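Local atomic coordinates of ribonucleoside-diphosphate reductase (Pseudomonas aeruginosa, PDB entry 5IM3), a protein that probably catalyses the reduction of ribonucleoside diphosphates to deoxyribonucleotides for DNA synthesis, as a class I ribonucleotide reductase under allosteric control by nucleotides. Residues V409-S414 and F504-V509. Residues are numbered along the deposited sequence; the frame is centred on the assembly and turned at random.
Sequences VRALGS and FSPSDV. With DTP (2'-deoxyadenosine 5'-triphosphate), chain G.
The loop at Arg-410 and Ala-411 passes that at Ser-505 and Pro-506, 5.1 Å apart between CA of Ala-411 and CA of Ser-505; a type II beta turn from Ala-411 to Ser-414 folds the first back on the second, where 506-508 have helical backbone angles. The turn brings Ser-414 OG to 2.6 Å from Ser-505 OG. Ser-414 gives its own proton to Ala-411 O at 2.7 Å, so any proton shared by the two hydroxyls would be that of Ser-505, which could instead turn to Ser-507. Ser-505 OG, held anti to its own backbone N (chi1 176°), lies 3.1 Å from Ser-507 OG in a hydrogen bond, making a small cluster of three hydroxyls. Ala-411 O also accepts the backbone N-H of Ser-414, both donors coming from the same face of its plane. Beside the cluster the ring of Pro-506 packs on backbone, its CG 3.3 Å from Val-409 O, a carbonyl that also accepts a hydrogen bond from His-458. Arg-410 joins this scaffold to the nucleotide. Its guanidinium is sandwiched: CB of Ser-507 lies over one face and the deoxyribose over the other, C5' of dATP being 3.6 Å from Arg-410 CZ. From there NH2 bonds the gamma-phosphate oxygen O3G at 2.9 Å, while NH1 makes a weak bond to O1G. Asp-380, which also bonds dATP, forms a salt bridge with NE and would steady the group's rotation. Lys-397 and Val-440 O of the second subunit also hydrogen-bond the nucleotide, consistent with the specificity site of class I reductases, an effector pocket at the dimer interface, here built from loops of the barrel domain.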
ATOM      1  N   VAL A 409     -24.298  33.944   3.690  1.00 38.02           N
ATOM      2  CA  VAL A 409     -25.414  33.037   3.948  1.00 41.04           C
ATOM      3  C   VAL A 409     -25.095  32.177   5.168  1.00 39.93           C
ATOM      4  O   VAL A 409     -24.032  31.553   5.241  1.00 40.06           O
ATOM      5  CB  VAL A 409     -25.702  32.177   2.707  1.00 39.94           C
ATOM      6  CG1 VAL A 409     -26.794  31.156   2.984  1.00 38.80           C
ATOM      7  CG2 VAL A 409     -26.095  33.069   1.535  1.00 39.20           C
ATOM      8  N   ARG A 410     -26.033  32.124   6.116  1.00 43.03           N
ATOM      9  CA  ARG A 410     -25.778  31.513   7.416  1.00 42.72           C
ATOM     10  C   ARG A 410     -25.565  30.007   7.297  1.00 42.62           C
ATOM     11  O   ARG A 410     -26.103  29.342   6.408  1.00 41.74           O
ATOM     12  CB  ARG A 410     -26.926  31.813   8.378  1.00 45.04           C
ATOM     13  CG  ARG A 410     -28.278  31.268   7.955  1.00 45.16           C
ATOM     14  CD  ARG A 410     -29.381  31.798   8.862  1.00 47.23           C
ATOM     15  NE  ARG A 410     -29.508  33.250   8.763  1.00 47.72           N
ATOM     16  CZ  ARG A 410     -30.482  33.964   9.315  1.00 53.04           C
ATOM     17  NH1 ARG A 410     -31.433  33.368  10.024  1.00 57.67           N
ATOM     18  NH2 ARG A 410     -30.508  35.278   9.155  1.00 55.18           N
ATOM     19  N   ALA A 411     -24.781  29.469   8.230  1.00 44.93           N
ATOM     20  CA  ALA A 411     -24.234  28.129   8.115  1.00 42.25           C
ATOM     21  C   ALA A 411     -25.107  27.104   8.838  1.00 43.28           C
ATOM     22  O   ALA A 411     -26.105  27.435   9.481  1.00 44.80           O
ATOM     23  CB  ALA A 411     -22.809  28.100   8.667  1.00 42.07           C
ATOM     24  N   LEU A 412     -24.712  25.836   8.726  1.00 45.62           N
ATOM     25  CA  LEU A 412     -25.391  24.758   9.433  1.00 46.57           C
ATOM     26  C   LEU A 412     -25.526  25.098  10.910  1.00 46.63           C
ATOM     27  O   LEU A 412     -24.573  25.559  11.543  1.00 44.35           O
ATOM     28  CB  LEU A 412     -24.620  23.445   9.263  1.00 45.94           C
ATOM     29  CG  LEU A 412     -25.167  22.235  10.031  1.00 53.46           C
ATOM     30  CD1 LEU A 412     -26.505  21.783   9.458  1.00 53.64           C
ATOM     31  CD2 LEU A 412     -24.165  21.090  10.032  1.00 53.05           C
ATOM     32  N   GLY A 413     -26.724  24.872  11.450  1.00 45.88           N
ATOM     33  CA  GLY A 413     -26.992  25.082  12.855  1.00 48.64           C
ATOM     34  C   GLY A 413     -27.495  26.461  13.218  1.00 49.15           C
ATOM     35  O   GLY A 413     -27.865  26.679  14.376  1.00 52.10           O
ATOM     36  N   SER A 414     -27.522  27.397  12.272  1.00 46.78           N
ATOM     37  CA  SER A 414     -28.000  28.742  12.553  1.00 48.40           C
ATOM     38  C   SER A 414     -29.514  28.748  12.738  1.00 52.63           C
ATOM     39  O   SER A 414     -30.241  27.967  12.118  1.00 53.48           O
ATOM     40  CB  SER A 414     -27.627  29.694  11.418  1.00 49.54           C
ATOM     41  OG  SER A 414     -26.265  29.561  11.057  1.00 50.41           O
ATOM     42  N   PHE A 504     -17.392  30.443  12.585  1.00 43.92           N
ATOM     43  CA  PHE A 504     -18.620  31.101  13.001  1.00 43.56           C
ATOM     44  C   PHE A 504     -19.651  31.008  11.886  1.00 42.54           C
ATOM     45  O   PHE A 504     -19.313  30.853  10.710  1.00 43.11           O
ATOM     46  CB  PHE A 504     -18.407  32.589  13.324  1.00 44.18           C
ATOM     47  CG  PHE A 504     -17.414  32.852  14.417  1.00 45.23           C
ATOM     48  CD1 PHE A 504     -17.774  32.718  15.747  1.00 47.01           C
ATOM     49  CD2 PHE A 504     -16.131  33.274  14.115  1.00 46.97           C
ATOM     50  CE1 PHE A 504     -16.865  32.979  16.753  1.00 47.76           C
ATOM     51  CE2 PHE A 504     -15.215  33.531  15.116  1.00 46.72           C
ATOM     52  CZ  PHE A 504     -15.584  33.389  16.436  1.00 48.95           C
ATOM     53  N   SER A 505     -20.893  31.118  12.260  1.00 41.24           N
ATOM     54  CA  SER A 505     -21.890  31.371  11.227  1.00 43.66           C
ATOM     55  C   SER A 505     -22.011  32.873  10.984  1.00 41.13           C
ATOM     56  O   SER A 505     -22.034  33.653  11.940  1.00 42.01           O
ATOM     57  CB  SER A 505     -23.250  30.815  11.623  1.00 44.78           C
ATOM     58  OG  SER A 505     -24.223  31.156  10.649  1.00 43.90           O
ATOM     59  N   PRO A 506     -22.088  33.320   9.729  1.00 43.41           N
ATOM     60  CA  PRO A 506     -22.132  34.771   9.482  1.00 45.50           C
ATOM     61  C   PRO A 506     -23.306  35.466  10.147  1.00 44.85           C
ATOM     62  O   PRO A 506     -23.204  36.659  10.454  1.00 47.38           O
ATOM     63  CB  PRO A 506     -22.208  34.866   7.950  1.00 44.37           C
ATOM     64  CG  PRO A 506     -22.699  33.543   7.502  1.00 45.92           C
ATOM     65  CD  PRO A 506     -22.159  32.549   8.478  1.00 44.66           C
ATOM     66  N   SER A 507     -24.417  34.763  10.390  1.00 45.25           N
ATOM     67  CA  SER A 507     -25.567  35.394  11.033  1.00 47.12           C
ATOM     68  C   SER A 507     -25.265  35.828  12.462  1.00 47.90           C
ATOM     69  O   SER A 507     -25.923  36.741  12.969  1.00 49.36           O
ATOM     70  CB  SER A 507     -26.770  34.449  11.018  1.00 44.88           C
ATOM     71  OG  SER A 507     -26.443  33.189  11.571  1.00 46.04           O
ATOM     72  N   ASP A 508     -24.295  35.197  13.122  1.00 46.84           N
ATOM     73  CA  ASP A 508     -23.843  35.660  14.426  1.00 50.24           C
ATOM     74  C   ASP A 508     -22.761  36.728  14.337  1.00 50.72           C
ATOM     75  O   ASP A 508     -22.539  37.448  15.318  1.00 50.63           O
ATOM     76  CB  ASP A 508     -23.311  34.486  15.251  1.00 53.91           C
ATOM     77  CG  ASP A 508     -24.400  33.508  15.650  1.00 54.88           C
ATOM     78  OD1 ASP A 508     -25.438  33.952  16.192  1.00 57.04           O
ATOM     79  OD2 ASP A 508     -24.221  32.295  15.416  1.00 55.31           O
ATOM     80  N   VAL A 509     -22.089  36.848  13.197  1.00 47.78           N
ATOM     81  CA  VAL A 509     -21.005  37.810  13.026  1.00 46.01           C
ATOM     82  C   VAL A 509     -21.197  38.518  11.689  1.00 46.05           C
ATOM     83  O   VAL A 509     -20.307  38.473  10.828  1.00 43.66           O
ATOM     84  CB  VAL A 509     -19.636  37.115  13.116  1.00 48.06           C
ATOM     85  CG1 VAL A 509     -19.395  36.604  14.538  1.00 47.71           C
ATOM     86  CG2 VAL A 509     -19.539  35.958  12.116  1.00 45.96           C
TER
HETATM   87  PG  DTP G1005     -34.122  36.664   9.900  1.00 74.43           P
HETATM   88  O1G DTP G1005     -34.119  35.336  10.579  1.00 74.84           O
HETATM   89  O2G DTP G1005     -34.099  37.841  10.878  1.00 79.11           O
HETATM   90  O3G DTP G1005     -32.942  36.828   8.943  1.00 76.43           O
HETATM   91  PB  DTP G1005     -35.565  36.923   7.420  1.00 67.18           P
HETATM   92  O1B DTP G1005     -34.399  37.625   6.853  1.00 64.55           O
HETATM   93  O2B DTP G1005     -36.865  37.633   7.041  1.00 65.17           O
HETATM   94  O3B DTP G1005     -35.424  36.862   9.006  1.00 73.53           O
HETATM   95  PA  DTP G1005     -34.969  34.870   5.580  1.00 52.63           P
HETATM   96  O1A DTP G1005     -34.252  36.019   5.055  1.00 63.93           O
HETATM   97  O2A DTP G1005     -36.030  34.479   4.578  1.00 56.14           O
HETATM   98  O3A DTP G1005     -35.646  35.418   6.906  1.00 64.43           O
HETATM   99  O5' DTP G1005     -33.965  33.677   5.813  1.00 51.75           O
HETATM  100  C5' DTP G1005     -32.684  33.865   6.451  1.00 49.57           C
HETATM  101  C4' DTP G1005     -31.804  32.669   6.183  1.00 45.92           C
HETATM  102  O4' DTP G1005     -32.528  31.460   6.499  1.00 43.80           O
HETATM  103  C3' DTP G1005     -31.311  32.521   4.743  1.00 44.76           C
HETATM  104  O3' DTP G1005     -29.948  32.099   4.725  1.00 44.19           O
HETATM  105  C2' DTP G1005     -32.219  31.442   4.168  1.00 44.47           C
HETATM  106  C1' DTP G1005     -32.550  30.590   5.380  1.00 42.94           C
HETATM  107  N9  DTP G1005     -33.865  29.967   5.323  1.00 42.39           N
HETATM  108  C8  DTP G1005     -35.057  30.569   5.625  1.00 42.62           C
HETATM  109  N7  DTP G1005     -36.106  29.804   5.436  1.00 43.86           N
HETATM  110  C5  DTP G1005     -35.563  28.609   4.989  1.00 41.60           C
HETATM  111  C6  DTP G1005     -36.146  27.381   4.623  1.00 43.60           C
HETATM  112  N6  DTP G1005     -37.460  27.146   4.650  1.00 44.48           N
HETATM  113  N1  DTP G1005     -35.320  26.387   4.233  1.00 43.84           N
HETATM  114  C2  DTP G1005     -34.004  26.613   4.216  1.00 43.77           C
HETATM  115  N3  DTP G1005     -33.339  27.727   4.534  1.00 44.46           N
HETATM  116  C4  DTP G1005     -34.184  28.695   4.915  1.00 42.59           C